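Elongation factor G (Thermus thermophilus, PDB 2DY1) binds GTP together with a magnesium ion and, like other members of the elongation factor G family, probably acts as a GTPase in the elongation phase of protein synthesis. Local coordinates at residues A[68-76]-A[262-270]; A[88-96]-A[373-381]. All coordinates share one frame; numbering follows the deposited sequence.

Contact 1 (A[68-76]-A[262-270]); sequences PLLFRGHRV and LPLLELILE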
loop_
_atom_site.group_PDB
_atom_site.type_symbol
_atom_site.label_atom_id
_atom_site.label_comp_id
_atom_site.label_asym_id
_atom_site.label_seq_id
_atom_site.Cartn_x
_atom_site.Cartn_y
_atom_site.Cartn_z
ATOM N N PRO A 68 20.173 11.126 -6.521
ATOM C CA PRO A 68 20.451 12.554 -6.280
ATOM C C PRO A 68 21.179 13.172 -7.457
ATOM O O PRO A 68 22.399 13.265 -7.461
ATOM C CB PRO A 68 21.285 12.519 -4.998
ATOM C CG PRO A 68 22.119 11.247 -5.177
ATOM C CD PRO A 68 21.181 10.252 -5.875
ATOM N N LEU A 69 20.421 13.641 -8.438
ATOM C CA LEU A 69 21.027 14.178 -9.645
ATOM C C LEU A 69 21.565 15.584 -9.522
ATOM O O LEU A 69 20.937 16.450 -8.904
ATOM C CB LEU A 69 20.010 14.133 -10.793
ATOM C CG LEU A 69 19.346 12.770 -11.015
ATOM C CD1 LEU A 69 18.194 12.912 -12.036
ATOM C CD2 LEU A 69 20.377 11.758 -11.541
ATOM N N LEU A 70 22.750 15.781 -10.092
ATOM C CA LEU A 70 23.413 17.082 -10.110
ATOM C C LEU A 70 23.597 17.443 -11.578
ATOM O O LEU A 70 24.118 16.651 -12.360
ATOM C CB LEU A 70 24.767 16.990 -9.415
ATOM C CG LEU A 70 25.646 18.240 -9.500
ATOM C CD1 LEU A 70 24.998 19.388 -8.735
ATOM C CD2 LEU A 70 27.015 17.919 -8.910
ATOM N N PHE A 71 23.160 18.633 -11.966
ATOM C CA PHE A 71 23.283 19.022 -13.358
ATOM C C PHE A 71 23.438 20.531 -13.426
ATOM O O PHE A 71 22.540 21.280 -13.051
ATOM C CB PHE A 71 22.026 18.584 -14.115
ATOM C CG PHE A 71 22.049 18.918 -15.586
ATOM C CD1 PHE A 71 22.952 18.302 -16.439
ATOM C CD2 PHE A 71 21.152 19.843 -16.108
ATOM C CE1 PHE A 71 22.960 18.603 -17.809
ATOM C CE2 PHE A 71 21.154 20.146 -17.469
ATOM C CZ PHE A 71 22.060 19.525 -18.313
ATOM N N ARG A 72 24.592 20.964 -13.922
ATOM C CA ARG A 72 24.890 22.384 -14.043
ATOM C C ARG A 72 24.593 23.156 -12.774
ATOM O O ARG A 72 24.024 24.252 -12.815
ATOM C CB ARG A 72 24.129 22.970 -15.222
ATOM C CG ARG A 72 24.471 22.241 -16.495
ATOM C CD ARG A 72 23.916 22.906 -17.736
ATOM N NE ARG A 72 24.278 22.100 -18.891
ATOM C CZ ARG A 72 23.885 22.351 -20.136
ATOM N NH1 ARG A 72 23.110 23.395 -20.394
ATOM N NH2 ARG A 72 24.278 21.557 -21.125
ATOM N N GLY A 73 24.981 22.575 -11.640
ATOM C CA GLY A 73 24.779 23.241 -10.362
ATOM C C GLY A 73 23.394 23.090 -9.744
ATOM O O GLY A 73 23.168 23.483 -8.594
ATOM N N HIS A 74 22.462 22.530 -10.506
ATOM C CA HIS A 74 21.096 22.318 -10.016
ATOM C C HIS A 74 20.993 20.881 -9.505
ATOM O O HIS A 74 21.749 20.015 -9.930
ATOM C CB HIS A 74 20.095 22.503 -11.154
ATOM C CG HIS A 74 20.273 23.784 -11.904
ATOM N ND1 HIS A 74 20.130 25.019 -11.311
ATOM C CD2 HIS A 74 20.611 24.022 -13.193
ATOM C CE1 HIS A 74 20.376 25.964 -12.201
ATOM N NE2 HIS A 74 20.672 25.386 -13.351
ATOM N N ARG A 75 20.060 20.637 -8.593
ATOM C CA ARG A 75 19.889 19.308 -8.033
ATOM C C ARG A 75 18.460 18.824 -8.159
ATOM O O ARG A 75 17.504 19.565 -7.902
ATOM C CB ARG A 75 20.276 19.315 -6.549
ATOM C CG ARG A 75 21.774 19.498 -6.308
ATOM C CD ARG A 75 22.049 19.602 -4.817
ATOM N NE ARG A 75 23.467 19.493 -4.478
ATOM C CZ ARG A 75 24.391 20.405 -4.768
ATOM N NH1 ARG A 75 24.060 21.517 -5.413
ATOM N NH2 ARG A 75 25.653 20.200 -4.410
ATOM N N VAL A 76 18.306 17.586 -8.606
ATOM C CA VAL A 76 16.983 17.005 -8.666
ATOM C C VAL A 76 17.073 15.727 -7.868
ATOM O O VAL A 76 17.831 14.829 -8.233
ATOM C CB VAL A 76 16.538 16.693 -10.110
ATOM C CG1 VAL A 76 15.219 15.932 -10.094
ATOM C CG2 VAL A 76 16.405 18.008 -10.884
ATOM N N LEU A 262 18.754 14.117 -21.022
ATOM C CA LEU A 262 19.099 15.394 -20.400
ATOM C C LEU A 262 17.995 16.422 -20.679
ATOM O O LEU A 262 17.716 17.260 -19.836
ATOM C CB LEU A 262 20.498 15.863 -20.833
ATOM C CG LEU A 262 21.604 14.940 -20.250
ATOM C CD1 LEU A 262 22.990 15.389 -20.715
ATOM C CD2 LEU A 262 21.532 14.950 -18.706
ATOM N N PRO A 263 17.366 16.386 -21.866
ATOM C CA PRO A 263 16.283 17.357 -22.100
ATOM C C PRO A 263 15.146 17.156 -21.061
ATOM O O PRO A 263 14.486 18.116 -20.651
ATOM C CB PRO A 263 15.826 17.023 -23.515
ATOM C CG PRO A 263 17.123 16.679 -24.183
ATOM C CD PRO A 263 17.826 15.804 -23.142
ATOM N N LEU A 264 14.912 15.908 -20.644
ATOM C CA LEU A 264 13.882 15.627 -19.634
ATOM C C LEU A 264 14.296 16.272 -18.309
ATOM O O LEU A 264 13.469 16.845 -17.598
ATOM C CB LEU A 264 13.711 14.111 -19.431
ATOM C CG LEU A 264 12.860 13.684 -18.233
ATOM C CD1 LEU A 264 11.426 14.136 -18.450
ATOM C CD2 LEU A 264 12.905 12.169 -18.069
ATOM N N LEU A 265 15.578 16.171 -17.970
ATOM C CA LEU A 265 16.052 16.762 -16.731
ATOM C C LEU A 265 15.890 18.291 -16.758
ATOM O O LEU A 265 15.469 18.899 -15.766
ATOM C CB LEU A 265 17.508 16.360 -16.501
ATOM C CG LEU A 265 18.128 16.713 -15.144
ATOM C CD1 LEU A 265 17.265 16.193 -14.002
ATOM C CD2 LEU A 265 19.532 16.093 -15.091
ATOM N N GLU A 266 16.205 18.896 -17.898
ATOM C CA GLU A 266 16.069 20.343 -18.043
ATOM C C GLU A 266 14.592 20.724 -17.920
ATOM O O GLU A 266 14.245 21.735 -17.292
ATOM C CB GLU A 266 16.645 20.788 -19.391
ATOM C CG GLU A 266 18.160 20.560 -19.485
ATOM C CD GLU A 266 18.740 20.862 -20.864
ATOM O OE1 GLU A 266 18.100 20.506 -21.873
ATOM O OE2 GLU A 266 19.847 21.441 -20.938
ATOM N N LEU A 267 13.711 19.917 -18.507
ATOM C CA LEU A 267 12.279 20.189 -18.417
ATOM C C LEU A 267 11.780 20.059 -16.974
ATOM O O LEU A 267 10.897 20.802 -16.558
ATOM C CB LEU A 267 11.499 19.261 -19.360
ATOM C CG LEU A 267 9.979 19.388 -19.383
ATOM C CD1 LEU A 267 9.575 20.788 -19.844
ATOM C CD2 LEU A 267 9.403 18.337 -20.327
ATOM N N ILE A 268 12.327 19.111 -16.209
ATOM C CA ILE A 268 11.937 18.968 -14.809
ATOM C C ILE A 268 12.247 20.278 -14.079
ATOM O O ILE A 268 11.407 20.796 -13.323
ATOM C CB ILE A 268 12.702 17.794 -14.162
ATOM C CG1 ILE A 268 12.053 16.481 -14.604
ATOM C CG2 ILE A 268 12.704 17.921 -12.639
ATOM C CD1 ILE A 268 12.911 15.219 -14.335
ATOM N N LEU A 269 13.442 20.816 -14.307
ATOM C CA LEU A 269 13.837 22.067 -13.663
ATOM C C LEU A 269 12.949 23.218 -14.117
ATOM O O LEU A 269 12.500 24.038 -13.312
ATOM C CB LEU A 269 15.313 22.373 -13.969
ATOM C CG LEU A 269 16.250 21.388 -13.272
ATOM C CD1 LEU A 269 17.598 21.382 -13.985
ATOM C CD2 LEU A 269 16.406 21.762 -11.775
ATOM N N GLU A 270 12.654 23.267 -15.406
ATOM C CA GLU A 270 11.834 24.352 -15.925
ATOM C C GLU A 270 10.360 24.318 -15.534
ATOM O O GLU A 270 9.751 25.356 -15.258
ATOM C CB GLU A 270 11.941 24.364 -17.452
ATOM C CG GLU A 270 10.962 25.298 -18.138
ATOM C CD GLU A 270 11.018 25.176 -19.651
ATOM O OE1 GLU A 270 11.507 24.133 -20.147
ATOM O OE2 GLU A 270 10.561 26.112 -20.342
#
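F71, V76 and H74 of a beta hairpin pack on L262, L265 and L269 of a helix in the P-loop GTPase domain. The hairpin forms one border of the central mixed sheet, and the helix lies across its strands: strand 74-76 and helix 262-270 run at 96° to each other. A type I' turn from F71 to H74 joins the strands, with R72 and G73 both at positive phi.

The apolar contacts come first. V76 CG2 sits 3.7 Å from L265 CD1 and also touches L269 CD2. L69 CD1 meets the same L265 methyl at 3.9 Å. The other methyl of L265, CD2, lies against F71 CB at 3.7 Å. F71 has CG anti to the backbone N (chi1 -179°), which carries the ring out over the helix. There CE1 meets L262 CD2 and CE2 meets E266 CG at 3.6 Å. An alanine in place of F71 would remove the ring and is likely to leave L262 CD2 and the E266 methylene without their hairpin partner. H74 adds its CB, which rests on both methyls of L269.

The polar part is slight. R72 lays its CG over the F71 ring centre and extends toward E266. R72 NH1 and E266 OE2 form a long salt bridge of 3.8 Å. The oxygen lies over a face of the guanidinium, and no N-H points at it.

Contact 2 (A[88-96]-A[373-381]); sequences VGEIRGALE and VPFARLPDP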
loop_
_atom_site.group_PDB
_atom_site.type_symbol
_atom_site.label_atom_id
_atom_site.label_comp_id
_atom_site.label_asym_id
_atom_site.label_seq_id
_atom_site.Cartn_x
_atom_site.Cartn_y
_atom_site.Cartn_z
ATOM N N VAL A 88 2.482 -0.532 -2.546
ATOM C CA VAL A 88 1.777 0.730 -2.275
ATOM C C VAL A 88 2.467 1.517 -1.145
ATOM O O VAL A 88 2.482 2.747 -1.167
ATOM C CB VAL A 88 0.303 0.444 -1.906
ATOM C CG1 VAL A 88 0.218 -0.413 -0.651
ATOM C CG2 VAL A 88 -0.474 1.747 -1.739
ATOM N N GLY A 89 3.006 0.827 -0.143
ATOM C CA GLY A 89 3.681 1.531 0.944
ATOM C C GLY A 89 4.781 2.453 0.431
ATOM O O GLY A 89 4.824 3.665 0.715
ATOM N N GLU A 90 5.658 1.891 -0.378
ATOM C CA GLU A 90 6.763 2.649 -0.935
ATOM C C GLU A 90 6.317 3.682 -1.951
ATOM O O GLU A 90 6.866 4.776 -2.008
ATOM C CB GLU A 90 7.762 1.680 -1.573
ATOM C CG GLU A 90 8.633 0.965 -0.556
ATOM C CD GLU A 90 9.739 1.867 -0.034
ATOM O OE1 GLU A 90 9.479 2.710 0.851
ATOM O OE2 GLU A 90 10.872 1.752 -0.534
ATOM N N ILE A 91 5.325 3.331 -2.758
ATOM C CA ILE A 91 4.828 4.268 -3.750
ATOM C C ILE A 91 4.242 5.501 -3.070
ATOM O O ILE A 91 4.581 6.638 -3.440
ATOM C CB ILE A 91 3.754 3.618 -4.646
ATOM C CG1 ILE A 91 4.390 2.472 -5.447
ATOM C CG2 ILE A 91 3.179 4.669 -5.638
ATOM C CD1 ILE A 91 3.384 1.612 -6.233
ATOM N N ARG A 92 3.367 5.291 -2.095
ATOM C CA ARG A 92 2.755 6.451 -1.435
ATOM C C ARG A 92 3.786 7.233 -0.635
ATOM O O ARG A 92 3.729 8.474 -0.578
ATOM C CB ARG A 92 1.553 6.007 -0.594
ATOM C CG ARG A 92 0.390 5.541 -1.506
ATOM C CD ARG A 92 -0.890 5.291 -0.768
ATOM N NE ARG A 92 -1.928 4.787 -1.679
ATOM C CZ ARG A 92 -3.220 4.751 -1.367
ATOM N NH1 ARG A 92 -3.617 5.188 -0.182
ATOM N NH2 ARG A 92 -4.107 4.276 -2.233
ATOM N N GLY A 93 4.747 6.524 -0.056
ATOM C CA GLY A 93 5.807 7.199 0.682
ATOM C C GLY A 93 6.641 8.093 -0.233
ATOM O O GLY A 93 7.026 9.197 0.155
ATOM N N ALA A 94 6.945 7.630 -1.447
ATOM C CA ALA A 94 7.739 8.423 -2.391
ATOM C C ALA A 94 6.972 9.673 -2.805
ATOM O O ALA A 94 7.554 10.746 -2.897
ATOM C CB ALA A 94 8.103 7.595 -3.628
ATOM N N LEU A 95 5.669 9.533 -3.035
ATOM C CA LEU A 95 4.868 10.686 -3.430
ATOM C C LEU A 95 4.780 11.681 -2.266
ATOM O O LEU A 95 4.864 12.895 -2.473
ATOM C CB LEU A 95 3.476 10.228 -3.914
ATOM C CG LEU A 95 3.535 9.580 -5.313
ATOM C CD1 LEU A 95 2.278 8.782 -5.575
ATOM C CD2 LEU A 95 3.763 10.652 -6.386
ATOM N N GLU A 96 4.621 11.170 -1.046
ATOM C CA GLU A 96 4.573 12.032 0.152
ATOM C C GLU A 96 5.827 12.877 0.265
ATOM O O GLU A 96 5.786 14.043 0.693
ATOM C CB GLU A 96 4.551 11.191 1.420
ATOM C CG GLU A 96 3.257 10.784 1.963
ATOM C CD GLU A 96 3.424 10.395 3.419
ATOM O OE1 GLU A 96 2.447 9.969 4.026
ATOM O OE2 GLU A 96 4.550 10.535 3.958
ATOM N N VAL A 373 1.938 19.044 7.098
ATOM C CA VAL A 373 2.794 17.917 6.702
ATOM C C VAL A 373 2.136 17.007 5.671
ATOM O O VAL A 373 1.057 16.489 5.920
ATOM C CB VAL A 373 3.099 17.045 7.945
ATOM C CG1 VAL A 373 4.144 15.979 7.615
ATOM C CG2 VAL A 373 3.573 17.930 9.092
ATOM N N PRO A 374 2.780 16.788 4.503
ATOM C CA PRO A 374 2.163 15.902 3.502
ATOM C C PRO A 374 1.882 14.531 4.114
ATOM O O PRO A 374 2.683 14.010 4.891
ATOM C CB PRO A 374 3.226 15.818 2.401
ATOM C CG PRO A 374 3.978 17.137 2.541
ATOM C CD PRO A 374 4.073 17.317 4.034
ATOM N N PHE A 375 0.751 13.933 3.768
ATOM C CA PHE A 375 0.426 12.641 4.326
ATOM C C PHE A 375 -0.415 11.844 3.352
ATOM O O PHE A 375 -1.431 12.328 2.852
ATOM C CB PHE A 375 -0.368 12.798 5.634
ATOM C CG PHE A 375 -0.583 11.503 6.366
ATOM C CD1 PHE A 375 0.378 11.036 7.244
ATOM C CD2 PHE A 375 -1.704 10.717 6.111
ATOM C CE1 PHE A 375 0.235 9.793 7.864
ATOM C CE2 PHE A 375 -1.851 9.465 6.730
ATOM C CZ PHE A 375 -0.886 9.012 7.596
ATOM N N ALA A 376 0.027 10.619 3.079
ATOM C CA ALA A 376 -0.715 9.720 2.216
ATOM C C ALA A 376 -0.969 8.471 3.043
ATOM O O ALA A 376 -0.031 7.757 3.432
ATOM C CB ALA A 376 0.091 9.380 0.958
ATOM N N ARG A 377 -2.244 8.230 3.330
ATOM C CA ARG A 377 -2.683 7.092 4.117
ATOM C C ARG A 377 -2.399 5.794 3.363
ATOM O O ARG A 377 -2.535 5.755 2.150
ATOM C CB ARG A 377 -4.192 7.211 4.351
ATOM C CG ARG A 377 -4.802 6.208 5.312
ATOM C CD ARG A 377 -6.326 6.299 5.251
ATOM N NE ARG A 377 -6.799 5.845 3.952
ATOM C CZ ARG A 377 -7.090 4.578 3.678
ATOM N NH1 ARG A 377 -6.974 3.642 4.620
ATOM N NH2 ARG A 377 -7.463 4.241 2.455
ATOM N N LEU A 378 -1.980 4.751 4.076
ATOM C CA LEU A 378 -1.787 3.450 3.443
ATOM C C LEU A 378 -3.046 2.611 3.698
ATOM O O LEU A 378 -3.543 2.548 4.826
ATOM C CB LEU A 378 -0.588 2.707 4.032
ATOM C CG LEU A 378 0.799 3.334 3.887
ATOM C CD1 LEU A 378 1.824 2.311 4.322
ATOM C CD2 LEU A 378 1.065 3.740 2.449
ATOM N N PRO A 379 -3.602 1.989 2.644
ATOM C CA PRO A 379 -4.794 1.152 2.804
ATOM C C PRO A 379 -4.349 -0.054 3.631
ATOM O O PRO A 379 -3.206 -0.468 3.527
ATOM C CB PRO A 379 -5.131 0.738 1.370
ATOM C CG PRO A 379 -4.443 1.778 0.506
ATOM C CD PRO A 379 -3.159 2.033 1.244
ATOM N N ASP A 380 -5.220 -0.617 4.457
ATOM C CA ASP A 380 -4.799 -1.780 5.246
ATOM C C ASP A 380 -4.489 -2.966 4.326
ATOM O O ASP A 380 -5.143 -3.147 3.294
ATOM C CB ASP A 380 -5.907 -2.260 6.180
ATOM C CG ASP A 380 -6.098 -1.379 7.393
ATOM O OD1 ASP A 380 -5.097 -0.840 7.914
ATOM O OD2 ASP A 380 -7.266 -1.254 7.836
ATOM N N PRO A 381 -3.497 -3.795 4.694
ATOM C CA PRO A 381 -3.171 -4.967 3.868
ATOM C C PRO A 381 -4.350 -5.935 4.028
ATOM O O PRO A 381 -4.913 -6.053 5.120
ATOM C CB PRO A 381 -1.889 -5.497 4.494
ATOM C CG PRO A 381 -1.966 -5.043 5.945
ATOM C CD PRO A 381 -2.584 -3.664 5.847
#
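R92 and E96 of helix 88-96 each bind the backbone of the extended segment 373-381. R92 NH1 donates to R377 O at 2.6 Å, with an N-H...O angle of 146°. The oxygen sits at the guanidinium edge, near its plane. P379 lies over one guanidinium face, its CD 3.5 Å from R92 NH1. At the other end, A376 N donates to E96 OE1 at 2.7 Å in a nearly straight bond of 172°. The amide meets OE1 on its anti side, somewhat out of the carboxylate plane.

Apolar contacts accompany the two bonds. A376 CB lies 3.6 Å from E96 CG. L378 CD2 reaches G89 CA at 3.7 Å and R92 CB at 3.8 Å. V88 CG2 touches the P379 ring at CD.

The extended R92 chain (chi3 -177°) carries its guanidinium to R377 and P379. Further out, K287 makes a salt bridge with E96 OE2 and a hydrogen bond to P374 O. Helix 88-97, consistent with the switch II helix of the GTPase, is thus held against the loop between strands 361-363 and 383-389.

The two bonds are of opposite sense: R92 donates to one peptide group, and E96 accepts from another. Each is charge-assisted if R92 and E96 are ionised, and K287 would probably keep E96 so.

Overall arrangement
Contacts 1 and 2 lie 26 Å apart between centres, and their nearest atoms are about 12 Å apart. They do not touch. Strand 74-80 links them, since helix 88-97 is the next regular element after it. Contact 1 is internal to the GTP-binding domain. Contact 2 joins that domain to the loop between strands 361-363 and 383-389. Neither meets the nucleotide. In contact 1 the side chain of I268 is about 12 Å from that of K22, a GTP-binding residue. In contact 2 the side chain of V88 is about 13 Å from the bound GTP, and G89 is about 12 Å from the side chain of T61, a magnesium ligand.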